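Local coordinates for ThermoDBP-single stranded DNA binding protein (Thermoproteus tenax, PDB 3TEK), which binds single-stranded DNA and appears to take the place of the canonical single-stranded DNA-binding protein in the Thermoproteales, at residues K23-A37 against D114-D127. Sequence-based numbering, arbitrary orientation.
Sequences KKLVLIRWNTGKTSA and DIFMISTELVLDPD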
ATOM      1  N   LYS A  23       5.995  -9.106 -20.980  1.00 59.66           N
ATOM      2  CA  LYS A  23       5.235  -9.066 -19.753  1.00 58.50           C
ATOM      3  C   LYS A  23       4.774  -7.636 -19.477  1.00 52.10           C
ATOM      4  O   LYS A  23       5.509  -6.680 -19.692  1.00 48.54           O
ATOM      5  CB  LYS A  23       6.058  -9.611 -18.578  1.00 64.32           C
ATOM      6  CG  LYS A  23       6.808 -10.959 -18.840  1.00 70.66           C
ATOM      7  CD  LYS A  23       5.929 -12.237 -18.619  1.00 74.00           C
ATOM      8  CE  LYS A  23       6.750 -13.563 -18.637  1.00 73.76           C
ATOM      9  NZ  LYS A  23       7.483 -13.757 -19.916  1.00 71.78           N
ATOM     10  N   LYS A  24       3.539  -7.488 -19.038  1.00 49.60           N
ATOM     11  CA  LYS A  24       3.047  -6.211 -18.601  1.00 49.48           C
ATOM     12  C   LYS A  24       3.009  -6.230 -17.073  1.00 47.81           C
ATOM     13  O   LYS A  24       2.492  -7.160 -16.483  1.00 48.60           O
ATOM     14  CB  LYS A  24       1.650  -5.983 -19.137  1.00 52.23           C
ATOM     15  CG  LYS A  24       1.583  -5.904 -20.626  1.00 56.41           C
ATOM     16  CD  LYS A  24       1.952  -4.518 -21.116  1.00 60.22           C
ATOM     17  CE  LYS A  24       1.523  -4.307 -22.591  1.00 62.77           C
ATOM     18  NZ  LYS A  24       2.632  -4.652 -23.510  1.00 65.33           N
ATOM     19  N   LEU A  25       3.563  -5.209 -16.442  1.00 45.00           N
ATOM     20  CA  LEU A  25       3.453  -5.050 -14.995  1.00 43.99           C
ATOM     21  C   LEU A  25       2.630  -3.803 -14.697  1.00 42.34           C
ATOM     22  O   LEU A  25       2.452  -2.949 -15.565  1.00 42.58           O
ATOM     23  CB  LEU A  25       4.831  -4.979 -14.340  1.00 44.48           C
ATOM     24  CG  LEU A  25       5.666  -6.241 -14.627  1.00 46.49           C
ATOM     25  CD1 LEU A  25       6.735  -5.912 -15.594  1.00 47.46           C
ATOM     26  CD2 LEU A  25       6.306  -6.777 -13.355  1.00 48.76           C
ATOM     27  N   VAL A  26       2.159  -3.707 -13.462  1.00 40.60           N
ATOM     28  CA  VAL A  26       1.340  -2.589 -13.041  1.00 39.57           C
ATOM     29  C   VAL A  26       2.105  -1.770 -12.025  1.00 39.01           C
ATOM     30  O   VAL A  26       2.417  -2.253 -10.929  1.00 40.18           O
ATOM     31  CB  VAL A  26      -0.008  -3.049 -12.460  1.00 40.03           C
ATOM     32  CG1 VAL A  26      -0.914  -1.831 -12.184  1.00 39.21           C
ATOM     33  CG2 VAL A  26      -0.724  -4.039 -13.432  1.00 41.35           C
ATOM     34  N   LEU A  27       2.434  -0.537 -12.412  1.00 39.58           N
ATOM     35  CA  LEU A  27       2.963   0.453 -11.465  1.00 40.69           C
ATOM     36  C   LEU A  27       1.803   1.096 -10.712  1.00 41.28           C
ATOM     37  O   LEU A  27       0.910   1.659 -11.329  1.00 41.40           O
ATOM     38  CB  LEU A  27       3.775   1.512 -12.199  1.00 42.05           C
ATOM     39  CG  LEU A  27       4.386   2.654 -11.391  1.00 44.31           C
ATOM     40  CD1 LEU A  27       5.260   2.150 -10.252  1.00 45.22           C
ATOM     41  CD2 LEU A  27       5.192   3.528 -12.308  1.00 46.62           C
ATOM     42  N   ILE A  28       1.807   0.993  -9.383  1.00 41.71           N
ATOM     43  CA  ILE A  28       0.725   1.528  -8.590  1.00 43.00           C
ATOM     44  C   ILE A  28       1.252   2.615  -7.651  1.00 46.98           C
ATOM     45  O   ILE A  28       2.200   2.403  -6.892  1.00 48.27           O
ATOM     46  CB  ILE A  28       0.047   0.457  -7.767  1.00 42.99           C
ATOM     47  CG1 ILE A  28      -0.470  -0.675  -8.665  1.00 41.62           C
ATOM     48  CG2 ILE A  28      -1.090   1.055  -6.942  1.00 43.93           C
ATOM     49  CD1 ILE A  28      -1.160  -1.734  -7.895  1.00 43.21           C
ATOM     50  N   ARG A  29       0.614   3.780  -7.720  1.00 48.50           N
ATOM     51  CA  ARG A  29       0.869   4.869  -6.805  1.00 52.45           C
ATOM     52  C   ARG A  29      -0.269   4.866  -5.811  1.00 50.38           C
ATOM     53  O   ARG A  29      -1.422   5.038  -6.194  1.00 50.40           O
ATOM     54  CB  ARG A  29       0.923   6.206  -7.544  1.00 58.11           C
ATOM     55  CG  ARG A  29       2.087   6.299  -8.524  1.00 66.60           C
ATOM     56  CD  ARG A  29       2.026   7.512  -9.436  1.00 74.24           C
ATOM     57  NE  ARG A  29       3.003   7.350 -10.518  1.00 80.99           N
ATOM     58  CZ  ARG A  29       2.741   7.301 -11.828  1.00 85.36           C
ATOM     59  NH1 ARG A  29       1.505   7.447 -12.302  1.00 89.34           N
ATOM     60  NH2 ARG A  29       3.750   7.136 -12.684  1.00 85.02           N
ATOM     61  N   TRP A  30       0.059   4.689  -4.535  1.00 49.12           N
ATOM     62  CA  TRP A  30      -0.949   4.466  -3.517  1.00 50.17           C
ATOM     63  C   TRP A  30      -0.788   5.423  -2.341  1.00 49.10           C
ATOM     64  O   TRP A  30       0.260   5.467  -1.715  1.00 47.04           O
ATOM     65  CB  TRP A  30      -0.859   3.005  -3.065  1.00 51.64           C
ATOM     66  CG  TRP A  30      -1.721   2.624  -1.901  1.00 52.87           C
ATOM     67  CD1 TRP A  30      -2.999   3.017  -1.663  1.00 55.83           C
ATOM     68  CD2 TRP A  30      -1.358   1.761  -0.816  1.00 53.02           C
ATOM     69  NE1 TRP A  30      -3.461   2.456  -0.505  1.00 55.47           N
ATOM     70  CE2 TRP A  30      -2.475   1.683   0.044  1.00 53.97           C
ATOM     71  CE3 TRP A  30      -0.198   1.067  -0.478  1.00 51.04           C
ATOM     72  CZ2 TRP A  30      -2.473   0.922   1.215  1.00 52.33           C
ATOM     73  CZ3 TRP A  30      -0.196   0.309   0.688  1.00 52.86           C
ATOM     74  CH2 TRP A  30      -1.332   0.240   1.518  1.00 51.98           C
ATOM     75  N   ASN A  31      -1.815   6.214  -2.069  1.00 51.57           N
ATOM     76  CA  ASN A  31      -1.844   7.024  -0.848  1.00 52.01           C
ATOM     77  C   ASN A  31      -2.837   6.422   0.104  1.00 49.90           C
ATOM     78  O   ASN A  31      -3.965   6.199  -0.256  1.00 49.91           O
ATOM     79  CB  ASN A  31      -2.201   8.494  -1.123  1.00 57.12           C
ATOM     80  CG  ASN A  31      -2.027   9.410   0.134  1.00 60.08           C
ATOM     81  OD1 ASN A  31      -2.177   8.970   1.284  1.00 59.23           O
ATOM     82  ND2 ASN A  31      -1.713  10.687  -0.101  1.00 66.19           N
ATOM     83  N   THR A  32      -2.400   6.178   1.337  1.00 48.98           N
ATOM     84  CA  THR A  32      -3.215   5.510   2.348  1.00 48.22           C
ATOM     85  C   THR A  32      -4.420   6.318   2.745  1.00 49.71           C
ATOM     86  O   THR A  32      -5.416   5.772   3.236  1.00 51.29           O
ATOM     87  CB  THR A  32      -2.419   5.317   3.663  1.00 48.89           C
ATOM     88  OG1 THR A  32      -2.076   6.600   4.210  1.00 46.39           O
ATOM     89  CG2 THR A  32      -1.153   4.500   3.404  1.00 47.49           C
ATOM     90  N   GLY A  33      -4.297   7.630   2.590  1.00 52.07           N
ATOM     91  CA  GLY A  33      -5.241   8.552   3.145  1.00 53.25           C
ATOM     92  C   GLY A  33      -4.841   8.932   4.541  1.00 55.35           C
ATOM     93  O   GLY A  33      -3.888   8.383   5.138  1.00 51.89           O
ATOM     94  N   LYS A  34      -5.572   9.916   5.039  1.00 57.26           N
ATOM     95  CA  LYS A  34      -5.353  10.507   6.353  1.00 59.16           C
ATOM     96  C   LYS A  34      -5.743   9.457   7.388  1.00 58.50           C
ATOM     97  O   LYS A  34      -6.887   8.994   7.404  1.00 61.58           O
ATOM     98  CB  LYS A  34      -6.224  11.776   6.467  1.00 61.66           C
ATOM     99  CG  LYS A  34      -5.949  12.734   7.625  1.00 65.35           C
ATOM    100  CD  LYS A  34      -6.669  14.074   7.334  1.00 67.77           C
ATOM    101  CE  LYS A  34      -6.961  14.901   8.562  1.00 70.14           C
ATOM    102  NZ  LYS A  34      -7.877  16.014   8.187  1.00 71.26           N
ATOM    103  N   THR A  35      -4.809   9.070   8.243  1.00 54.19           N
ATOM    104  CA  THR A  35      -5.053   7.952   9.156  1.00 53.23           C
ATOM    105  C   THR A  35      -4.140   8.040  10.382  1.00 52.81           C
ATOM    106  O   THR A  35      -3.426   9.017  10.549  1.00 53.52           O
ATOM    107  CB  THR A  35      -4.863   6.607   8.440  1.00 52.53           C
ATOM    108  OG1 THR A  35      -5.230   5.532   9.315  1.00 53.09           O
ATOM    109  CG2 THR A  35      -3.430   6.426   7.981  1.00 48.90           C
ATOM    110  N   SER A  36      -4.183   7.032  11.233  1.00 52.84           N
ATOM    111  CA  SER A  36      -3.309   6.978  12.399  1.00 54.71           C
ATOM    112  C   SER A  36      -2.692   5.611  12.384  1.00 54.24           C
ATOM    113  O   SER A  36      -3.169   4.736  11.630  1.00 51.31           O
ATOM    114  CB  SER A  36      -4.098   7.168  13.698  1.00 59.16           C
ATOM    115  OG  SER A  36      -5.041   6.119  13.882  1.00 60.74           O
ATOM    116  N   ALA A  37      -1.642   5.438  13.198  1.00 52.76           N
ATOM    117  CA  ALA A  37      -0.918   4.158  13.324  1.00 54.16           C
ATOM    118  C   ALA A  37      -1.822   3.020  13.793  1.00 55.98           C
ATOM    119  O   ALA A  37      -1.822   1.941  13.208  1.00 56.44           O
ATOM    120  CB  ALA A  37       0.284   4.289  14.265  1.00 54.95           C
ATOM    121  N   ASP A 114      -1.019  10.754  16.756  1.00 59.16           N
ATOM    122  CA  ASP A 114      -0.771  11.642  15.627  1.00 58.89           C
ATOM    123  C   ASP A 114      -1.381  11.105  14.318  1.00 56.84           C
ATOM    124  O   ASP A 114      -1.621   9.904  14.151  1.00 56.17           O
ATOM    125  CB  ASP A 114       0.710  11.930  15.457  1.00 58.58           C
ATOM    126  CG  ASP A 114       1.194  13.063  16.351  1.00 61.88           C
ATOM    127  OD1 ASP A 114       0.376  13.749  17.023  1.00 62.42           O
ATOM    128  OD2 ASP A 114       2.418  13.272  16.374  1.00 61.05           O
ATOM    129  N   ILE A 115      -1.670  12.026  13.417  1.00 57.36           N
ATOM    130  CA  ILE A 115      -2.337  11.706  12.162  1.00 57.56           C
ATOM    131  C   ILE A 115      -1.368  11.945  11.023  1.00 55.42           C
ATOM    132  O   ILE A 115      -0.468  12.774  11.144  1.00 52.13           O
ATOM    133  CB  ILE A 115      -3.599  12.550  11.981  1.00 60.68           C
ATOM    134  CG1 ILE A 115      -4.573  12.223  13.088  1.00 65.09           C
ATOM    135  CG2 ILE A 115      -4.290  12.219  10.687  1.00 64.04           C
ATOM    136  CD1 ILE A 115      -4.958  10.776  13.133  1.00 67.43           C
ATOM    137  N   PHE A 116      -1.554  11.208   9.925  1.00 54.55           N
ATOM    138  CA  PHE A 116      -0.632  11.243   8.785  1.00 52.70           C
ATOM    139  C   PHE A 116      -1.201  10.551   7.540  1.00 52.78           C
ATOM    140  O   PHE A 116      -2.211   9.836   7.611  1.00 51.17           O
ATOM    141  CB  PHE A 116       0.698  10.567   9.153  1.00 50.50           C
ATOM    142  CG  PHE A 116       0.558   9.133   9.551  1.00 49.33           C
ATOM    143  CD1 PHE A 116       0.477   8.121   8.580  1.00 50.53           C
ATOM    144  CD2 PHE A 116       0.482   8.778  10.887  1.00 48.58           C
ATOM    145  CE1 PHE A 116       0.325   6.780   8.957  1.00 50.77           C
ATOM    146  CE2 PHE A 116       0.315   7.446  11.278  1.00 49.38           C
ATOM    147  CZ  PHE A 116       0.249   6.448  10.327  1.00 50.92           C
ATOM    148  N   MET A 117      -0.519  10.691   6.430  1.00 30.00           N
ATOM    149  CA  MET A 117      -0.758   9.821   5.316  1.00 30.00           C
ATOM    150  C   MET A 117       0.540   9.407   4.648  1.00 30.00           C
ATOM    151  O   MET A 117       1.495  10.140   4.633  1.00 30.00           O
ATOM    152  CB  MET A 117      -1.713  10.451   4.326  1.00 20.00           C
ATOM    153  CG  MET A 117      -1.378  11.814   3.955  1.00 20.00           C
ATOM    154  SD  MET A 117      -2.674  12.606   3.035  1.00 20.00           S
ATOM    155  CE  MET A 117      -1.971  14.193   2.909  1.00 20.00           C
ATOM    156  N   ILE A 118       0.574   8.209   4.124  1.00 53.22           N
ATOM    157  CA  ILE A 118       1.755   7.731   3.464  1.00 51.16           C
ATOM    158  C   ILE A 118       1.454   7.571   2.000  1.00 51.48           C
ATOM    159  O   ILE A 118       0.452   7.033   1.643  1.00 52.97           O
ATOM    160  CB  ILE A 118       2.158   6.401   4.037  1.00 50.81           C
ATOM    161  CG1 ILE A 118       2.528   6.587   5.490  1.00 51.89           C
ATOM    162  CG2 ILE A 118       3.308   5.804   3.291  1.00 49.56           C
ATOM    163  CD1 ILE A 118       2.603   5.355   6.245  1.00 51.21           C
ATOM    164  N   SER A 119       2.325   8.068   1.155  1.00 51.82           N
ATOM    165  CA  SER A 119       2.230   7.764  -0.256  1.00 54.17           C
ATOM    166  C   SER A 119       3.452   6.928  -0.623  1.00 53.58           C
ATOM    167  O   SER A 119       4.593   7.220  -0.203  1.00 51.02           O
ATOM    168  CB  SER A 119       2.201   9.014  -1.109  1.00 56.99           C
ATOM    169  OG  SER A 119       3.456   9.652  -1.040  1.00 63.57           O
ATOM    170  N   THR A 120       3.211   5.894  -1.402  1.00 49.66           N
ATOM    171  CA  THR A 120       4.301   5.040  -1.849  1.00 50.83           C
ATOM    172  C   THR A 120       4.006   4.492  -3.235  1.00 47.95           C
ATOM    173  O   THR A 120       2.940   4.744  -3.802  1.00 50.63           O
ATOM    174  CB  THR A 120       4.576   3.920  -0.835  1.00 51.55           C
ATOM    175  OG1 THR A 120       5.818   3.257  -1.182  1.00 53.15           O
ATOM    176  CG2 THR A 120       3.384   2.952  -0.765  1.00 52.91           C
ATOM    177  N   GLU A 121       4.981   3.807  -3.802  1.00 47.31           N
ATOM    178  CA  GLU A 121       4.833   3.183  -5.109  1.00 45.64           C
ATOM    179  C   GLU A 121       5.120   1.702  -5.020  1.00 43.40           C
ATOM    180  O   GLU A 121       6.036   1.288  -4.309  1.00 40.44           O
ATOM    181  CB  GLU A 121       5.803   3.782  -6.105  1.00 48.91           C
ATOM    182  CG  GLU A 121       5.544   5.219  -6.435  1.00 54.19           C
ATOM    183  CD  GLU A 121       6.221   5.646  -7.748  1.00 56.08           C
ATOM    184  OE1 GLU A 121       6.942   4.833  -8.397  1.00 56.76           O
ATOM    185  OE2 GLU A 121       6.009   6.804  -8.116  1.00 59.45           O
ATOM    186  N   LEU A 122       4.321   0.927  -5.752  1.00 41.37           N
ATOM    187  CA  LEU A 122       4.430  -0.534  -5.851  1.00 41.98           C
ATOM    188  C   LEU A 122       4.436  -0.942  -7.337  1.00 41.28           C
ATOM    189  O   LEU A 122       3.829  -0.252  -8.181  1.00 40.65           O
ATOM    190  CB  LEU A 122       3.215  -1.207  -5.159  1.00 42.24           C
ATOM    191  CG  LEU A 122       2.685  -0.560  -3.853  1.00 44.75           C
ATOM    192  CD1 LEU A 122       1.333  -1.113  -3.434  1.00 45.17           C
ATOM    193  CD2 LEU A 122       3.704  -0.742  -2.705  1.00 44.20           C
ATOM    194  N   VAL A 123       5.110  -2.050  -7.644  1.00 40.45           N
ATOM    195  CA  VAL A 123       4.997  -2.705  -8.975  1.00 41.28           C
ATOM    196  C   VAL A 123       4.445  -4.125  -8.750  1.00 40.97           C
ATOM    197  O   VAL A 123       5.012  -4.914  -7.987  1.00 41.89           O
ATOM    198  CB  VAL A 123       6.361  -2.760  -9.714  1.00 41.49           C
ATOM    199  CG1 VAL A 123       6.266  -3.548 -11.082  1.00 41.94           C
ATOM    200  CG2 VAL A 123       6.884  -1.351  -9.980  1.00 42.32           C
ATOM    201  N   LEU A 124       3.310  -4.419  -9.355  1.00 40.94           N
ATOM    202  CA  LEU A 124       2.724  -5.744  -9.261  1.00 41.65           C
ATOM    203  C   LEU A 124       3.030  -6.501 -10.533  1.00 42.09           C
ATOM    204  O   LEU A 124       2.729  -6.015 -11.620  1.00 41.81           O
ATOM    205  CB  LEU A 124       1.218  -5.670  -9.069  1.00 42.75           C
ATOM    206  CG  LEU A 124       0.400  -6.982  -9.200  1.00 44.10           C
ATOM    207  CD1 LEU A 124       0.700  -7.953  -8.062  1.00 43.60           C
ATOM    208  CD2 LEU A 124      -1.078  -6.658  -9.255  1.00 42.95           C
ATOM    209  N   ASP A 125       3.575  -7.708 -10.388  1.00 42.53           N
ATOM    210  CA  ASP A 125       3.647  -8.650 -11.512  1.00 44.31           C
ATOM    211  C   ASP A 125       2.333  -9.443 -11.528  1.00 45.08           C
ATOM    212  O   ASP A 125       2.127 -10.297 -10.677  1.00 44.43           O
ATOM    213  CB  ASP A 125       4.864  -9.595 -11.349  1.00 46.80           C
ATOM    214  CG  ASP A 125       5.034 -10.546 -12.525  1.00 50.32           C
ATOM    215  OD1 ASP A 125       4.029 -10.878 -13.209  1.00 54.95           O
ATOM    216  OD2 ASP A 125       6.172 -10.985 -12.771  1.00 53.08           O
ATOM    217  N   PRO A 126       1.423  -9.147 -12.476  1.00 44.68           N
ATOM    218  CA  PRO A 126       0.136  -9.833 -12.431  1.00 45.73           C
ATOM    219  C   PRO A 126       0.230 -11.332 -12.759  1.00 45.94           C
ATOM    220  O   PRO A 126      -0.712 -12.074 -12.474  1.00 45.48           O
ATOM    221  CB  PRO A 126      -0.710  -9.069 -13.466  1.00 45.53           C
ATOM    222  CG  PRO A 126       0.279  -8.620 -14.473  1.00 46.10           C
ATOM    223  CD  PRO A 126       1.557  -8.316 -13.687  1.00 45.89           C
ATOM    224  N   ASP A 127       1.337 -11.770 -13.366  1.00 48.49           N
ATOM    225  CA  ASP A 127       1.544 -13.209 -13.659  1.00 50.44           C
ATOM    226  C   ASP A 127       1.763 -14.021 -12.395  1.00 49.36           C
ATOM    227  O   ASP A 127       1.146 -15.063 -12.200  1.00 50.33           O
ATOM    228  CB  ASP A 127       2.731 -13.417 -14.600  1.00 54.82           C
ATOM    229  CG  ASP A 127       2.509 -12.776 -15.945  1.00 58.81           C
ATOM    230  OD1 ASP A 127       1.502 -13.153 -16.589  1.00 62.15           O
ATOM    231  OD2 ASP A 127       3.315 -11.903 -16.350  1.00 65.73           O
TER
HETATM  232  O   HOH W   1       1.749  -9.697 -17.836  1.00 50.65           O
HETATM  233  O   HOH W   2      -0.627   7.575  14.867  1.00 44.66           O
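Val26, Ile28 and Trp30 pair with Leu124, Leu122 and Thr120 to join the two central strands of a four-stranded antiparallel sheet, a worked example of how pairing can start afresh beyond a loop. Backbone bonds run in reciprocal pairs from Val26 to Trp30, the Ile28 N to Leu122 O bond being 2.7 Å long and practically straight. At Thr32 a side chain stands in for the backbone: with chi1 at 63°, OG1 sits between N and the carbonyl carbon, accepts from Ile118 N at 3.1 Å and donates to Gly33 O. An Asx turn, Asn31 OD1 accepting from Gly33 N, braces the same bend, beyond which Thr35 and Phe116 form a separate single bridge, one residue out of step.

Largely apolar side chains line the face turned to helices 52-68 and 83-108. There Leu122 CD1 reaches Trp30 CE3 at 4.0 Å, while Phe52 meets the indole edge-to-face; Thr120 OG1 is held by Thr138 and Trp133.

The other face is mixed: Leu27 CD1 rests on Val123 CG2, and next to them Arg29 and Glu121 run alongside each other. Glu121 OE2 approaches the guanidinium edge in its plane at Arg29 NE, a long salt bridge of 3.9 Å with planes 68° apart; Glu16 bridges Arg29 NH2, and Asn134 ND2 hydrogen-bonds Glu121 OE1.

At the far end Phe116 packs against the start of helix 37-41, Thr35 O standing 3.9 Å above one ring face, offset toward the rim, and CE2 3.4 Å from Ala37 N.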